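Local coordinates for PUM-HD domain-containing protein (Caenorhabditis elegans, PDB 7CGF), which binds RNA through a curved array of Pumilio repeats and probably recognises the 3' untranslated regions of messenger RNAs, at residues Lys39-Gln44 with Arg48-Glu53; Gln302-Gln307 with Lys346-Lys351. The protein carries 2 engineered substitutions. All blocks are in the same frame, centred on the assembly; numbering follows the deposited sequence.

Interaction 1 of 2, residues Lys39-Gln44 with Arg48-Glu53; sequences KFAKDQ and RFIQQE. With nucleotides of chain B.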
loop_
_atom_site.group_PDB
_atom_site.type_symbol
_atom_site.label_atom_id
_atom_site.label_comp_id
_atom_site.label_asym_id
_atom_site.label_seq_id
_atom_site.Cartn_x
_atom_site.Cartn_y
_atom_site.Cartn_z
ATOM N N LYS A 39 16.520 -23.511 20.393
ATOM C CA LYS A 39 17.176 -24.234 19.307
ATOM C C LYS A 39 16.163 -24.716 18.275
ATOM O O LYS A 39 16.390 -24.586 17.063
ATOM C CB LYS A 39 17.988 -25.412 19.869
ATOM C CG LYS A 39 19.329 -25.026 20.461
ATOM C CD LYS A 39 20.021 -26.266 21.033
ATOM C CE LYS A 39 21.108 -25.929 22.053
ATOM N NZ LYS A 39 22.274 -25.244 21.425
ATOM N N PHE A 40 15.022 -25.247 18.732
ATOM C CA PHE A 40 14.002 -25.712 17.802
ATOM C C PHE A 40 13.490 -24.566 16.930
ATOM O O PHE A 40 13.376 -24.710 15.708
ATOM C CB PHE A 40 12.841 -26.350 18.566
ATOM C CG PHE A 40 12.914 -27.856 18.642
ATOM C CD1 PHE A 40 13.682 -28.484 19.602
ATOM C CD2 PHE A 40 12.187 -28.631 17.755
ATOM C CE1 PHE A 40 13.734 -29.875 19.670
ATOM C CE2 PHE A 40 12.234 -30.023 17.816
ATOM C CZ PHE A 40 13.016 -30.639 18.771
ATOM N N ALA A 41 13.195 -23.420 17.548
ATOM C CA ALA A 41 12.518 -22.340 16.830
ATOM C C ALA A 41 13.428 -21.686 15.799
ATOM O O ALA A 41 12.931 -21.153 14.793
ATOM C CB ALA A 41 11.988 -21.292 17.809
ATOM N N LYS A 42 14.751 -21.736 16.007
ATOM C CA LYS A 42 15.695 -21.173 15.044
ATOM C C LYS A 42 16.121 -22.161 13.969
ATOM O O LYS A 42 16.955 -21.811 13.119
ATOM C CB LYS A 42 16.935 -20.627 15.767
ATOM C CG LYS A 42 16.580 -19.526 16.728
ATOM C CD LYS A 42 17.791 -18.956 17.462
ATOM C CE LYS A 42 18.726 -18.229 16.525
ATOM N NZ LYS A 42 19.912 -17.713 17.274
ATOM N N ASP A 43 15.583 -23.377 13.998
ATOM C CA ASP A 43 15.893 -24.428 13.041
ATOM C C ASP A 43 14.747 -24.573 12.050
ATOM O O ASP A 43 13.579 -24.452 12.429
ATOM C CB ASP A 43 16.116 -25.749 13.778
ATOM C CG ASP A 43 16.521 -26.865 12.858
ATOM O OD1 ASP A 43 17.729 -26.945 12.536
ATOM O OD2 ASP A 43 15.639 -27.664 12.473
ATOM N N GLN A 44 15.088 -24.817 10.781
ATOM C CA GLN A 44 14.070 -24.907 9.731
ATOM C C GLN A 44 13.089 -26.037 10.033
ATOM O O GLN A 44 11.862 -25.853 9.978
ATOM C CB GLN A 44 14.765 -25.105 8.378
ATOM C CG GLN A 44 13.890 -25.521 7.212
ATOM C CD GLN A 44 13.083 -24.378 6.709
ATOM O OE1 GLN A 44 13.377 -23.800 5.660
ATOM N NE2 GLN A 44 12.060 -24.007 7.473
ATOM N N ARG A 48 9.182 -25.615 11.896
ATOM C CA ARG A 48 8.021 -26.186 11.223
ATOM C C ARG A 48 7.277 -27.144 12.142
ATOM O O ARG A 48 6.038 -27.138 12.177
ATOM C CB ARG A 48 8.457 -26.876 9.928
ATOM C CG ARG A 48 8.684 -25.896 8.788
ATOM C CD ARG A 48 9.200 -26.573 7.517
ATOM N NE ARG A 48 9.182 -25.630 6.410
ATOM C CZ ARG A 48 9.993 -25.676 5.361
ATOM N NH1 ARG A 48 10.915 -26.630 5.263
ATOM N NH2 ARG A 48 9.890 -24.749 4.421
ATOM N N PHE A 49 8.013 -27.931 12.933
ATOM C CA PHE A 49 7.369 -28.777 13.938
ATOM C C PHE A 49 6.558 -27.954 14.932
ATOM O O PHE A 49 5.390 -28.260 15.196
ATOM C CB PHE A 49 8.407 -29.618 14.682
ATOM C CG PHE A 49 7.823 -30.385 15.829
ATOM C CD1 PHE A 49 7.043 -31.507 15.589
ATOM C CD2 PHE A 49 7.998 -29.963 17.128
ATOM C CE1 PHE A 49 6.478 -32.208 16.631
ATOM C CE2 PHE A 49 7.432 -30.657 18.180
ATOM C CZ PHE A 49 6.673 -31.786 17.932
ATOM N N ILE A 50 7.164 -26.912 15.507
ATOM C CA ILE A 50 6.461 -26.096 16.498
ATOM C C ILE A 50 5.210 -25.485 15.886
ATOM O O ILE A 50 4.129 -25.487 16.491
ATOM C CB ILE A 50 7.385 -25.007 17.058
ATOM C CG1 ILE A 50 8.526 -25.638 17.869
ATOM C CG2 ILE A 50 6.574 -24.029 17.912
ATOM C CD1 ILE A 50 9.625 -24.643 18.196
ATOM N N GLN A 51 5.346 -24.923 14.687
ATOM C CA GLN A 51 4.194 -24.283 14.059
ATOM C C GLN A 51 3.062 -25.275 13.839
ATOM O O GLN A 51 1.890 -24.951 14.069
ATOM C CB GLN A 51 4.593 -23.663 12.730
ATOM C CG GLN A 51 5.500 -22.462 12.861
ATOM C CD GLN A 51 6.019 -22.045 11.518
ATOM O OE1 GLN A 51 5.239 -21.699 10.637
ATOM N NE2 GLN A 51 7.342 -22.117 11.326
ATOM N N GLN A 52 3.387 -26.474 13.370
ATOM C CA GLN A 52 2.323 -27.419 13.055
ATOM C C GLN A 52 1.622 -27.885 14.319
ATOM O O GLN A 52 0.390 -28.007 14.333
ATOM C CB GLN A 52 2.868 -28.605 12.266
ATOM C CG GLN A 52 1.754 -29.488 11.657
ATOM C CD GLN A 52 0.562 -28.686 11.089
ATOM O OE1 GLN A 52 -0.583 -28.832 11.545
ATOM N NE2 GLN A 52 0.828 -27.855 10.077
ATOM N N GLU A 53 2.384 -28.132 15.395
ATOM C CA GLU A 53 1.766 -28.506 16.666
ATOM C C GLU A 53 0.897 -27.382 17.209
ATOM O O GLU A 53 -0.200 -27.630 17.719
ATOM C CB GLU A 53 2.833 -28.883 17.693
ATOM C CG GLU A 53 3.544 -30.167 17.378
ATOM C CD GLU A 53 2.587 -31.340 17.337
ATOM O OE1 GLU A 53 1.822 -31.508 18.312
ATOM O OE2 GLU A 53 2.589 -32.069 16.322
ATOM P P A B 8 11.467 -16.650 1.453
ATOM O OP1 A B 8 12.583 -16.814 0.481
ATOM O OP2 A B 8 10.019 -16.766 1.099
ATOM O "O5'" A B 8 11.683 -17.732 2.589
ATOM C "C5'" A B 8 12.963 -17.959 3.155
ATOM C "C4'" A B 8 13.031 -19.342 3.744
ATOM O "O4'" A B 8 12.052 -19.455 4.822
ATOM C "C3'" A B 8 12.713 -20.472 2.763
ATOM O "O3'" A B 8 13.515 -21.602 3.103
ATOM C "C2'" A B 8 11.258 -20.787 3.087
ATOM O "O2'" A B 8 10.834 -22.081 2.700
ATOM C "C1'" A B 8 11.262 -20.603 4.603
ATOM N N9 A B 8 9.943 -20.400 5.213
ATOM C C8 A B 8 8.919 -19.632 4.739
ATOM N N7 A B 8 7.843 -19.666 5.499
ATOM C C5 A B 8 8.208 -20.502 6.562
ATOM C C6 A B 8 7.534 -20.949 7.706
ATOM N N6 A B 8 6.286 -20.610 8.046
ATOM N N1 A B 8 8.201 -21.783 8.538
ATOM C C2 A B 8 9.451 -22.152 8.245
ATOM N N3 A B 8 10.179 -21.789 7.201
ATOM C C4 A B 8 9.501 -20.960 6.389
#

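Interaction 2 of 2, residues Gln302-Gln307 with Lys346-Lys351; sequences QMMKDQ and KHILAK. With nucleotides of chain B.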
loop_
_atom_site.group_PDB
_atom_site.type_symbol
_atom_site.label_atom_id
_atom_site.label_comp_id
_atom_site.label_asym_id
_atom_site.label_seq_id
_atom_site.Cartn_x
_atom_site.Cartn_y
_atom_site.Cartn_z
ATOM N N GLN A 302 -3.392 15.597 -31.684
ATOM C CA GLN A 302 -2.006 15.575 -31.227
ATOM C C GLN A 302 -1.783 14.471 -30.203
ATOM O O GLN A 302 -0.757 13.780 -30.230
ATOM C CB GLN A 302 -1.630 16.925 -30.624
ATOM C CG GLN A 302 -1.898 18.114 -31.532
ATOM C CD GLN A 302 -1.603 19.440 -30.862
ATOM O OE1 GLN A 302 -0.664 19.557 -30.078
ATOM N NE2 GLN A 302 -2.421 20.447 -31.158
ATOM N N MET A 303 -2.747 14.284 -29.300
ATOM C CA MET A 303 -2.623 13.256 -28.272
ATOM C C MET A 303 -2.549 11.862 -28.880
ATOM O O MET A 303 -1.807 11.004 -28.393
ATOM C CB MET A 303 -3.801 13.368 -27.300
ATOM C CG MET A 303 -3.687 14.559 -26.360
ATOM S SD MET A 303 -5.212 14.804 -25.414
ATOM C CE MET A 303 -5.262 13.311 -24.429
ATOM N N MET A 304 -3.307 11.610 -29.945
ATOM C CA MET A 304 -3.312 10.283 -30.545
ATOM C C MET A 304 -1.980 9.945 -31.200
ATOM O O MET A 304 -1.694 8.762 -31.414
ATOM C CB MET A 304 -4.446 10.174 -31.567
ATOM C CG MET A 304 -5.834 10.146 -30.945
ATOM S SD MET A 304 -7.164 10.211 -32.162
ATOM C CE MET A 304 -7.133 8.519 -32.745
ATOM N N LYS A 305 -1.169 10.949 -31.518
ATOM C CA LYS A 305 0.149 10.745 -32.103
ATOM C C LYS A 305 1.229 10.481 -31.060
ATOM O O LYS A 305 2.380 10.243 -31.439
ATOM C CB LYS A 305 0.547 11.965 -32.938
ATOM C CG LYS A 305 -0.339 12.212 -34.158
ATOM C CD LYS A 305 -0.097 13.597 -34.745
ATOM C CE LYS A 305 -0.949 13.819 -35.988
ATOM N NZ LYS A 305 -0.956 15.240 -36.429
ATOM N N ASP A 306 0.893 10.514 -29.769
ATOM C CA ASP A 306 1.886 10.520 -28.705
ATOM C C ASP A 306 1.929 9.182 -27.976
ATOM O O ASP A 306 0.915 8.494 -27.825
ATOM C CB ASP A 306 1.612 11.657 -27.704
ATOM C CG ASP A 306 2.601 11.672 -26.550
ATOM O OD1 ASP A 306 3.706 12.243 -26.698
ATOM O OD2 ASP A 306 2.263 11.120 -25.482
ATOM N N GLN A 307 3.139 8.829 -27.527
ATOM C CA GLN A 307 3.407 7.519 -26.944
ATOM C C GLN A 307 2.583 7.251 -25.685
ATOM O O GLN A 307 2.250 6.095 -25.406
ATOM C CB GLN A 307 4.898 7.405 -26.626
ATOM C CG GLN A 307 5.380 8.473 -25.647
ATOM C CD GLN A 307 6.852 8.361 -25.346
ATOM O OE1 GLN A 307 7.445 7.291 -25.501
ATOM N NE2 GLN A 307 7.453 9.459 -24.922
ATOM N N LYS A 346 -1.934 3.008 -36.973
ATOM C CA LYS A 346 -2.897 2.057 -37.516
ATOM C C LYS A 346 -3.523 1.235 -36.400
ATOM O O LYS A 346 -4.740 1.008 -36.390
ATOM C CB LYS A 346 -2.216 1.151 -38.542
ATOM N N HIS A 347 -2.700 0.789 -35.448
ATOM C CA HIS A 347 -3.204 0.066 -34.286
ATOM C C HIS A 347 -4.069 0.955 -33.400
ATOM O O HIS A 347 -5.029 0.471 -32.789
ATOM C CB HIS A 347 -2.027 -0.498 -33.487
ATOM C CG HIS A 347 -2.425 -1.437 -32.392
ATOM N ND1 HIS A 347 -3.500 -2.295 -32.498
ATOM C CD2 HIS A 347 -1.887 -1.659 -31.169
ATOM C CE1 HIS A 347 -3.608 -3.000 -31.386
ATOM N NE2 HIS A 347 -2.641 -2.634 -30.564
ATOM N N ILE A 348 -3.753 2.250 -33.328
ATOM C CA ILE A 348 -4.467 3.150 -32.426
ATOM C C ILE A 348 -5.892 3.371 -32.916
ATOM O O ILE A 348 -6.857 3.238 -32.153
ATOM C CB ILE A 348 -3.693 4.474 -32.275
ATOM C CG1 ILE A 348 -2.407 4.242 -31.467
ATOM C CG2 ILE A 348 -4.567 5.544 -31.637
ATOM C CD1 ILE A 348 -1.377 5.376 -31.563
ATOM N N LEU A 349 -6.050 3.688 -34.204
ATOM C CA LEU A 349 -7.388 3.802 -34.772
ATOM C C LEU A 349 -8.110 2.464 -34.810
ATOM O O LEU A 349 -9.343 2.440 -34.899
ATOM C CB LEU A 349 -7.311 4.401 -36.177
ATOM C CG LEU A 349 -7.067 5.909 -36.240
ATOM C CD1 LEU A 349 -6.450 6.294 -37.570
ATOM C CD2 LEU A 349 -8.368 6.660 -36.022
ATOM N N ALA A 350 -7.373 1.355 -34.737
ATOM C CA ALA A 350 -8.003 0.041 -34.784
ATOM C C ALA A 350 -8.769 -0.255 -33.499
ATOM O O ALA A 350 -9.869 -0.818 -33.542
ATOM C CB ALA A 350 -6.949 -1.036 -35.051
ATOM N N LYS A 351 -8.211 0.117 -32.342
ATOM C CA LYS A 351 -8.954 -0.062 -31.102
ATOM C C LYS A 351 -10.110 0.918 -30.985
ATOM O O LYS A 351 -10.968 0.733 -30.118
ATOM C CB LYS A 351 -8.040 0.078 -29.887
ATOM C CG LYS A 351 -6.671 -0.545 -30.046
ATOM C CD LYS A 351 -5.951 -0.565 -28.727
ATOM C CE LYS A 351 -5.200 0.733 -28.546
ATOM N NZ LYS A 351 -4.586 0.882 -27.194
ATOM P P U B 1 2.150 -2.839 -29.717
ATOM O OP1 U B 1 2.364 -1.771 -30.734
ATOM O OP2 U B 1 0.760 -3.343 -29.502
ATOM O "O5'" U B 1 2.797 -2.375 -28.325
ATOM C "C5'" U B 1 4.176 -2.030 -28.231
ATOM C "C4'" U B 1 4.374 -0.579 -27.860
ATOM O "O4'" U B 1 3.606 0.266 -28.760
ATOM C "C3'" U B 1 3.902 -0.171 -26.469
ATOM O "O3'" U B 1 4.844 -0.479 -25.452
ATOM C "C2'" U B 1 3.632 1.320 -26.632
ATOM O "O2'" U B 1 4.827 2.084 -26.591
ATOM C "C1'" U B 1 3.087 1.377 -28.061
ATOM N N1 U B 1 1.613 1.294 -28.069
ATOM C C2 U B 1 0.921 2.480 -27.894
ATOM O O2 U B 1 1.469 3.559 -27.762
ATOM N N3 U B 1 -0.440 2.340 -27.881
ATOM C C4 U B 1 -1.151 1.176 -28.017
ATOM O O4 U B 1 -2.367 1.229 -27.982
ATOM C C5 U B 1 -0.371 -0.013 -28.180
ATOM C C6 U B 1 0.955 0.096 -28.196
#

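Interaction 1 of 2, residues Lys39-Gln44 with Arg48-Glu53
The backbones run closest where Gln44 meets Arg48, their CA atoms 6.4 Å apart; Ala41 and Ile50 also face each other. Lys39-Gln44 lies on helix 37-41 and the turn into helix 44-56; Arg48-Glu53 is the following part of that helix. This is the turn between two helices of a predicted Pumilio repeat, at the RNA-binding surface. One helical turn links the segments at the RNA side: Arg48 N donates to Gln44 O, but the bond is weak. Asp43 is the N-cap of helix 44-56; its OD2 accepts from Gly46 N and also pairs with Arg19.

Away from the RNA the contact is apolar. Ile50 extends its CD1 against Phe40 CB, 3.7 Å away, and it also touches Ala41. The rings of Phe40 and Phe49 meet obliquely, CE2 of Phe40 lying 4.3 Å from CD2 of Phe49. Leu14, Leu15 and Tyr18 of helix 14-20 also pack on Phe40.

At the RNA end, the Gln44 amide stacks on the Arg48 guanidinium, their planes 5° apart. Gln44 NE2 lies 3.3 Å above the guanidinium plane, over its centre. CG of Gln44 is anti to the backbone N (chi1 167°), and a bend at the next bond turns the amide to adenosine A8 of chain B. There its NE2 donates to A8 N3 at 2.9 Å. With an alanine here, A8 N3 would probably lose this donor and the Arg48 guanidinium the amide over its face. Gln51 reads the base from another edge: its OE1 accepts from A8 N6 at 3.0 Å, while its NE2 donates to A8 N1 at 2.9 Å. The ribose of A8 sets its O2' near the plane of the Arg48 guanidinium, 3.3 Å from NH2.

Interaction 2 of 2, residues Gln302-Gln307 with Lys346-Lys351
Met304 overlaps two residues of helix 345-351 with its terminal methyl. CE lies 4.0 Å from Leu349 CD2 and 4.1 Å from Ile348 CG2. CG stands beside the backbone N, chi2 is extended, and a bend at chi3 (77°) carries CE across to the two branched side chains. Met304 crosses Leu349 at about a right angle and meets Ile348 more obliquely. Ile348 reaches back with its other branch: CD1 touches the carbonyl oxygen of Met304 at 3.4 Å. No hydrogen bond joins the segments. Their side chains meet through apolar contact, with the CA atoms of Met304 and Ile348 7.5 Å apart.

The motif is helix-to-helix packing near the C-terminal end of the Pumilio homology domain. Within Gln302-Gln307, Asp306 caps the backbone ahead of helix 309-319, OD2 accepting from the backbone N of Tyr308 and Ala309.

Uridine U1 of chain B lies beside both segments. Lys351 NZ points at its O4, but the modelled separation is too short to judge the bond with confidence. The His347 ring comes obliquely to the U1 phosphate, with CD2 3.6 Å from OP2. Gln307 approaches the base with its backbone O, 3.5 Å from U1 O2.

Helices 309-319 and 336-339 flank the contact. Val313 of helix 309-319 packs on Met304, and Leu339 of helix 336-339 touches both Met304 and Leu349, so helix 299-304 and helix 345-351 share these two neighbours through Met304, Leu349 and Lys351, which rests on Gln314.

Interactions 1 and 2 lie on opposite sides of the centre of the same domain. Their centres are about 58 Å apart and they do not touch. In both, an isoleucine of the later helix, Ile50 or Ile348, faces a short earlier helix. Interaction 1 joins neighbouring helices in sequence and is partly buried: its inner end is apolar, its outer end polar and bound to RNA. Interaction 2 joins segments 39 residues apart in the chain; it is buried, and its side-chain contact is apolar, without a hydrogen bond across. A8 is held by several hydrogen bonds with Gln44 and Gln51. At U1 the segments offer mainly looser approaches.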